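PDB 2FML: MutT/nudix family protein from Enterococcus faecalis, which combines a Nudix domain with an NrtR-type winged helix domain and probably regulates transcription in response to a nucleotide metabolite. Local coordinates for residues A[40-45]-A[87-92]; A[58-63]-A[147-152]. All coordinates share one frame; numbering follows the deposited sequence.

Contact 1. Residues A[40-45]-A[87-92]; sequences LTVDMV and DSVLRE
Val42 meets Val89 with no aromatic ring between them, and the flat groups of the two segments, the carboxylates of Asp43 and Glu92, stay clear of this pair. Glu92 brings its CG, ahead of its carboxylate, to 4.4 Å from CG2 of Val42. The carboxylate of Asp43 belongs to the other side of the strand. Its OD2 is hydrogen-bonded to Thr125 OG1 and to a bound glycerol, which may mark a pocket.

The centre of the contact is aliphatic. Val42 CB and Val89 CB lie 3.7 Å apart, and the two side chains cross obliquely. Val42 CG2 does most of the reaching. It takes the crowded position between its backbone N and carbonyl carbon. From there it sits 3.6 Å from Val89 CA, against the helix backbone itself. The same methyl lies 3.8 Å from OG of Ser88, one residue earlier on the helix.

The helical segment lies in residues 77-98, which fit the Nudix box, and Arg91 and Glu92 are the Arg-Glu pair of that signature. The contact therefore lays the Nudix helix across a central strand of the domain. The axes of the two short segments, 40-45 and 87-92, approach to 8.0 Å and are inclined at 59°. Arg91 forms salt bridges with Glu83 and Glu95, both also within the box.

The CG2 methyl of Val89 reaches further along the strand. It is anti to the backbone N (the chi1 to CG1 is 77°) and comes 3.7 Å from Met44 CB. It also lies 4.0 Å from the carbonyl O of Asp43. Met44 is a selenomethionine. Its first carbon points at the helix, but the bent chain leads the selenium end away from the helical segment. The Met44 side chain also packs on Tyr128 and Ala130 of strand 123-131, and Val89 touches Tyr128 as well.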
loop_
_atom_site.group_PDB
_atom_site.type_symbol
_atom_site.label_atom_id
_atom_site.label_comp_id
_atom_site.label_asym_id
_atom_site.label_seq_id
_atom_site.Cartn_x
_atom_site.Cartn_y
_atom_site.Cartn_z
ATOM N N LEU A 40 15.072 0.501 6.145
ATOM C CA LEU A 40 14.005 0.667 5.175
ATOM C C LEU A 40 14.528 0.341 3.779
ATOM O O LEU A 40 15.496 0.929 3.305
ATOM C CB LEU A 40 13.467 2.120 5.174
ATOM C CG LEU A 40 12.181 2.340 4.266
ATOM C CD1 LEU A 40 11.066 1.579 4.956
ATOM C CD2 LEU A 40 11.845 3.813 4.191
ATOM N N THR A 41 13.856 -0.587 3.103
ATOM C CA THR A 41 14.263 -0.930 1.764
ATOM C C THR A 41 13.062 -0.822 0.840
ATOM O O THR A 41 11.924 -0.520 1.285
ATOM C CB THR A 41 14.840 -2.390 1.659
ATOM O OG1 THR A 41 13.870 -3.308 2.123
ATOM C CG2 THR A 41 16.097 -2.606 2.458
ATOM N N VAL A 42 13.370 -0.953 -0.463
ATOM C CA VAL A 42 12.410 -0.924 -1.552
ATOM C C VAL A 42 12.758 -2.139 -2.407
ATOM O O VAL A 42 13.917 -2.501 -2.512
ATOM C CB VAL A 42 12.496 0.409 -2.439
ATOM C CG1 VAL A 42 11.915 1.565 -1.713
ATOM C CG2 VAL A 42 13.948 0.720 -2.872
ATOM N N ASP A 43 11.763 -2.725 -3.042
ATOM C CA ASP A 43 11.975 -3.793 -3.983
ATOM C C ASP A 43 11.020 -3.526 -5.142
ATOM O O ASP A 43 9.895 -2.954 -4.963
ATOM C CB ASP A 43 11.622 -5.155 -3.332
ATOM C CG ASP A 43 12.759 -5.688 -2.457
ATOM O OD1 ASP A 43 13.769 -6.174 -3.032
ATOM O OD2 ASP A 43 12.670 -5.585 -1.198
HETATM N N MSE A 44 11.423 -3.977 -6.325
HETATM C CA MSE A 44 10.715 -3.612 -7.536
HETATM C C MSE A 44 10.329 -4.829 -8.327
HETATM O O MSE A 44 11.185 -5.668 -8.613
HETATM C CB MSE A 44 11.592 -2.675 -8.347
HETATM C CG MSE A 44 11.147 -2.411 -9.734
HETATM SE SE MSE A 44 9.560 -1.195 -9.840
HETATM C CE MSE A 44 8.475 -2.434 -10.370
ATOM N N VAL A 45 9.024 -4.932 -8.657
ATOM C CA VAL A 45 8.540 -6.019 -9.537
ATOM C C VAL A 45 8.313 -5.444 -10.920
ATOM O O VAL A 45 7.393 -4.677 -11.114
ATOM C CB VAL A 45 7.277 -6.732 -9.033
ATOM C CG1 VAL A 45 6.878 -7.842 -10.041
ATOM C CG2 VAL A 45 7.467 -7.329 -7.580
ATOM N N ASP A 87 11.493 7.724 -5.076
ATOM C CA ASP A 87 12.819 8.144 -5.564
ATOM C C ASP A 87 13.815 6.972 -5.464
ATOM O O ASP A 87 14.581 6.680 -6.393
ATOM C CB ASP A 87 13.353 9.223 -4.620
ATOM C CG ASP A 87 12.685 10.563 -4.808
ATOM O OD1 ASP A 87 12.005 10.767 -5.849
ATOM O OD2 ASP A 87 12.895 11.440 -3.913
ATOM N N SER A 88 13.785 6.324 -4.307
ATOM C CA SER A 88 14.757 5.300 -3.980
ATOM C C SER A 88 14.591 4.057 -4.923
ATOM O O SER A 88 15.591 3.477 -5.437
ATOM C CB SER A 88 14.618 4.948 -2.466
ATOM O OG SER A 88 15.607 4.003 -2.067
ATOM N N VAL A 89 13.348 3.652 -5.161
ATOM C CA VAL A 89 13.127 2.428 -5.972
ATOM C C VAL A 89 13.534 2.642 -7.431
ATOM O O VAL A 89 14.060 1.729 -8.079
ATOM C CB VAL A 89 11.695 1.809 -5.822
ATOM C CG1 VAL A 89 10.622 2.612 -6.618
ATOM C CG2 VAL A 89 11.740 0.316 -6.212
ATOM N N LEU A 90 13.324 3.860 -7.927
ATOM C CA LEU A 90 13.785 4.235 -9.237
ATOM C C LEU A 90 15.299 4.307 -9.395
ATOM O O LEU A 90 15.808 3.918 -10.424
ATOM C CB LEU A 90 13.169 5.579 -9.685
ATOM C CG LEU A 90 11.655 5.879 -9.694
ATOM C CD1 LEU A 90 11.474 7.343 -10.216
ATOM C CD2 LEU A 90 10.906 4.900 -10.487
ATOM N N ARG A 91 15.985 4.844 -8.387
ATOM C CA ARG A 91 17.459 4.888 -8.303
ATOM C C ARG A 91 18.073 3.463 -8.191
ATOM O O ARG A 91 19.024 3.140 -8.912
ATOM C CB ARG A 91 17.821 5.681 -7.056
ATOM C CG ARG A 91 19.222 6.273 -6.956
ATOM C CD ARG A 91 19.473 6.542 -5.508
ATOM N NE ARG A 91 20.099 5.351 -5.026
ATOM C CZ ARG A 91 19.825 4.646 -3.954
ATOM N NH1 ARG A 91 18.884 4.940 -3.074
ATOM N NH2 ARG A 91 20.557 3.594 -3.788
ATOM N N GLU A 92 17.534 2.631 -7.307
ATOM C CA GLU A 92 17.985 1.224 -7.139
ATOM C C GLU A 92 17.770 0.341 -8.342
ATOM O O GLU A 92 18.613 -0.486 -8.655
ATOM C CB GLU A 92 17.367 0.581 -5.914
ATOM C CG GLU A 92 17.921 1.150 -4.618
ATOM C CD GLU A 92 19.373 0.691 -4.287
ATOM O OE1 GLU A 92 19.888 -0.306 -4.856
ATOM O OE2 GLU A 92 19.987 1.315 -3.399
#

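Contact 2. Residues A[58-63]-A[147-152]; sequences VLLIQR and HWFNLE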
loop_
_atom_site.group_PDB
_atom_site.type_symbol
_atom_site.label_atom_id
_atom_site.label_comp_id
_atom_site.label_asym_id
_atom_site.label_seq_id
_atom_site.Cartn_x
_atom_site.Cartn_y
_atom_site.Cartn_z
ATOM N N VAL A 58 9.412 -11.479 -15.906
ATOM C CA VAL A 58 9.641 -10.714 -14.696
ATOM C C VAL A 58 11.169 -10.612 -14.486
ATOM O O VAL A 58 11.885 -11.577 -14.750
ATOM C CB VAL A 58 8.935 -11.369 -13.477
ATOM C CG1 VAL A 58 9.453 -12.815 -13.254
ATOM C CG2 VAL A 58 9.100 -10.454 -12.188
ATOM N N LEU A 59 11.661 -9.440 -14.090
ATOM C CA LEU A 59 13.098 -9.253 -13.951
ATOM C C LEU A 59 13.567 -9.756 -12.563
ATOM O O LEU A 59 12.957 -9.386 -11.548
ATOM C CB LEU A 59 13.470 -7.777 -14.141
ATOM C CG LEU A 59 14.942 -7.417 -14.216
ATOM C CD1 LEU A 59 15.087 -6.015 -14.688
ATOM C CD2 LEU A 59 15.511 -7.557 -12.787
ATOM N N LEU A 60 14.613 -10.580 -12.547
ATOM C CA LEU A 60 15.229 -11.093 -11.288
ATOM C C LEU A 60 16.719 -10.834 -11.382
ATOM O O LEU A 60 17.256 -10.761 -12.467
ATOM C CB LEU A 60 15.019 -12.598 -11.086
ATOM C CG LEU A 60 13.599 -13.117 -10.917
ATOM C CD1 LEU A 60 13.580 -14.620 -10.624
ATOM C CD2 LEU A 60 12.859 -12.333 -9.770
ATOM N N ILE A 61 17.382 -10.708 -10.241
ATOM C CA ILE A 61 18.827 -10.585 -10.224
ATOM C C ILE A 61 19.319 -11.724 -9.378
ATOM O O ILE A 61 18.606 -12.175 -8.480
ATOM C CB ILE A 61 19.322 -9.271 -9.553
ATOM C CG1 ILE A 61 18.791 -9.197 -8.098
ATOM C CG2 ILE A 61 18.923 -8.070 -10.357
ATOM C CD1 ILE A 61 19.686 -8.448 -7.104
ATOM N N GLN A 62 20.552 -12.175 -9.658
ATOM C CA GLN A 62 21.267 -13.102 -8.789
ATOM C C GLN A 62 22.144 -12.266 -7.886
ATOM O O GLN A 62 23.047 -11.559 -8.347
ATOM C CB GLN A 62 22.111 -14.127 -9.551
ATOM C CG GLN A 62 22.818 -15.068 -8.611
ATOM C CD GLN A 62 23.571 -16.183 -9.295
ATOM O OE1 GLN A 62 23.491 -17.366 -8.886
ATOM N NE2 GLN A 62 24.323 -15.831 -10.307
ATOM N N ARG A 63 21.864 -12.362 -6.589
ATOM C CA ARG A 63 22.586 -11.575 -5.586
ATOM C C ARG A 63 24.021 -12.019 -5.496
ATOM O O ARG A 63 24.315 -13.197 -5.476
ATOM C CB ARG A 63 21.898 -11.718 -4.237
ATOM C CG ARG A 63 20.378 -11.268 -4.272
ATOM C CD ARG A 63 19.777 -11.404 -2.880
ATOM N NE ARG A 63 20.672 -10.903 -1.836
ATOM C CZ ARG A 63 20.771 -9.631 -1.445
ATOM N NH1 ARG A 63 20.017 -8.669 -2.019
ATOM N NH2 ARG A 63 21.651 -9.326 -0.482
ATOM N N HIS A 147 18.244 -10.873 -15.389
ATOM C CA HIS A 147 17.581 -11.514 -16.529
ATOM C C HIS A 147 16.116 -11.268 -16.425
ATOM O O HIS A 147 15.554 -11.159 -15.322
ATOM C CB HIS A 147 17.787 -13.028 -16.521
ATOM C CG HIS A 147 19.208 -13.472 -16.663
ATOM N ND1 HIS A 147 19.850 -14.241 -15.705
ATOM C CD2 HIS A 147 20.107 -13.285 -17.665
ATOM C CE1 HIS A 147 21.084 -14.505 -16.118
ATOM N NE2 HIS A 147 21.270 -13.918 -17.289
ATOM N N TRP A 148 15.481 -11.267 -17.585
ATOM C CA TRP A 148 14.039 -11.353 -17.700
ATOM C C TRP A 148 13.698 -12.832 -17.609
ATOM O O TRP A 148 14.004 -13.597 -18.514
ATOM C CB TRP A 148 13.602 -10.801 -19.082
ATOM C CG TRP A 148 13.602 -9.296 -19.165
ATOM C CD1 TRP A 148 14.452 -8.483 -19.919
ATOM C CD2 TRP A 148 12.696 -8.408 -18.493
ATOM N NE1 TRP A 148 14.136 -7.166 -19.710
ATOM C CE2 TRP A 148 13.052 -7.091 -18.862
ATOM C CE3 TRP A 148 11.620 -8.601 -17.598
ATOM C CZ2 TRP A 148 12.374 -5.980 -18.379
ATOM C CZ3 TRP A 148 10.935 -7.494 -17.130
ATOM C CH2 TRP A 148 11.307 -6.187 -17.558
ATOM N N PHE A 149 13.071 -13.241 -16.512
ATOM C CA PHE A 149 12.617 -14.607 -16.345
ATOM C C PHE A 149 11.267 -14.776 -17.015
ATOM O O PHE A 149 10.380 -13.945 -16.888
ATOM C CB PHE A 149 12.506 -14.961 -14.852
ATOM C CG PHE A 149 13.804 -15.480 -14.239
ATOM C CD1 PHE A 149 14.950 -14.680 -14.201
ATOM C CD2 PHE A 149 13.845 -16.753 -13.632
ATOM C CE1 PHE A 149 16.139 -15.156 -13.657
ATOM C CE2 PHE A 149 15.037 -17.255 -13.041
ATOM C CZ PHE A 149 16.182 -16.459 -13.089
ATOM N N ASN A 150 11.109 -15.872 -17.717
ATOM C CA ASN A 150 9.807 -16.280 -18.184
ATOM C C ASN A 150 8.840 -16.502 -17.039
ATOM O O ASN A 150 9.126 -17.259 -16.111
ATOM C CB ASN A 150 9.967 -17.619 -18.871
ATOM C CG ASN A 150 9.369 -17.624 -20.205
ATOM O OD1 ASN A 150 10.103 -17.606 -21.219
ATOM N ND2 ASN A 150 8.013 -17.563 -20.260
ATOM N N LEU A 151 7.683 -15.884 -17.111
ATOM C CA LEU A 151 6.673 -16.065 -16.083
ATOM C C LEU A 151 5.382 -16.718 -16.668
ATOM O O LEU A 151 4.702 -16.154 -17.536
ATOM C CB LEU A 151 6.409 -14.709 -15.428
ATOM C CG LEU A 151 5.040 -14.555 -14.763
ATOM C CD1 LEU A 151 4.893 -15.366 -13.449
ATOM C CD2 LEU A 151 4.778 -13.061 -14.538
ATOM N N GLU A 152 5.020 -17.888 -16.168
ATOM C CA GLU A 152 3.871 -18.619 -16.691
ATOM C C GLU A 152 2.942 -19.092 -15.566
ATOM O O GLU A 152 3.409 -19.644 -14.543
ATOM C CB GLU A 152 4.388 -19.789 -17.519
ATOM C CG GLU A 152 3.356 -20.620 -18.128
ATOM C CD GLU A 152 3.665 -20.966 -19.560
ATOM O OE1 GLU A 152 4.809 -21.420 -19.841
ATOM O OE2 GLU A 152 2.755 -20.801 -20.420
#
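Phe149 and Leu60 both hold CG anti to their own carbonyl carbon, at chi1 -87° and -63°, and this brings the leucine over the phenylalanine ring. Leu60 CD1 stands 3.6 Å from the centroid of the Phe149 ring, almost on its normal. It is a CH-pi contact over the centre of the face, and the two side chains cross at about a right angle. Trp72 meets the Phe149 ring edge-to-face. On the same side of the sheet, Val58 CG1 packs 4.1 Å from Phe149 CB and also reaches Leu151.

The other side of the sheet carries Leu59 and Trp148. Leu59 CB lies 4.2 Å from the centroid of the six-membered ring of Trp148, over the face but offset toward the rim. The indole N-H, NE1, bonds to the carbonyl O of Glu135.

Four backbone bonds fix the register. Val58 and Phe149 exchange two, the shorter from Phe149 N to Val58 O at 2.7 Å. Leu60 and His147 exchange the other two, both close to straight at the hydrogen. Between them Leu59 and Trp148 form a non-hydrogen-bonded antiparallel pair. The result is a twisted antiparallel strand pair within the mixed sheet of the Nudix fold.

How the contacts relate
From the N terminus the segments come in the order 40-45, 58-63, 87-92 and 147-152. The two contacts therefore cross along the chain. Contact 1 closes a loop of 41 residues, from strand 39-50 to helix 85-97. Contact 2 opens inside that loop on strand 55-63 and closes after 83 intervening residues on strand 143-154. Strands 39-50 and 55-63 are consecutive antiparallel neighbours in one sheet. Contact 1 packs a helix against that sheet, and contact 2 pairs a further strand with it. The contact centres are about 17 Å apart, yet they touch where Val45 CG1 lies 4.0 Å from Val58 CG2. All four segments belong to the Nudix domain.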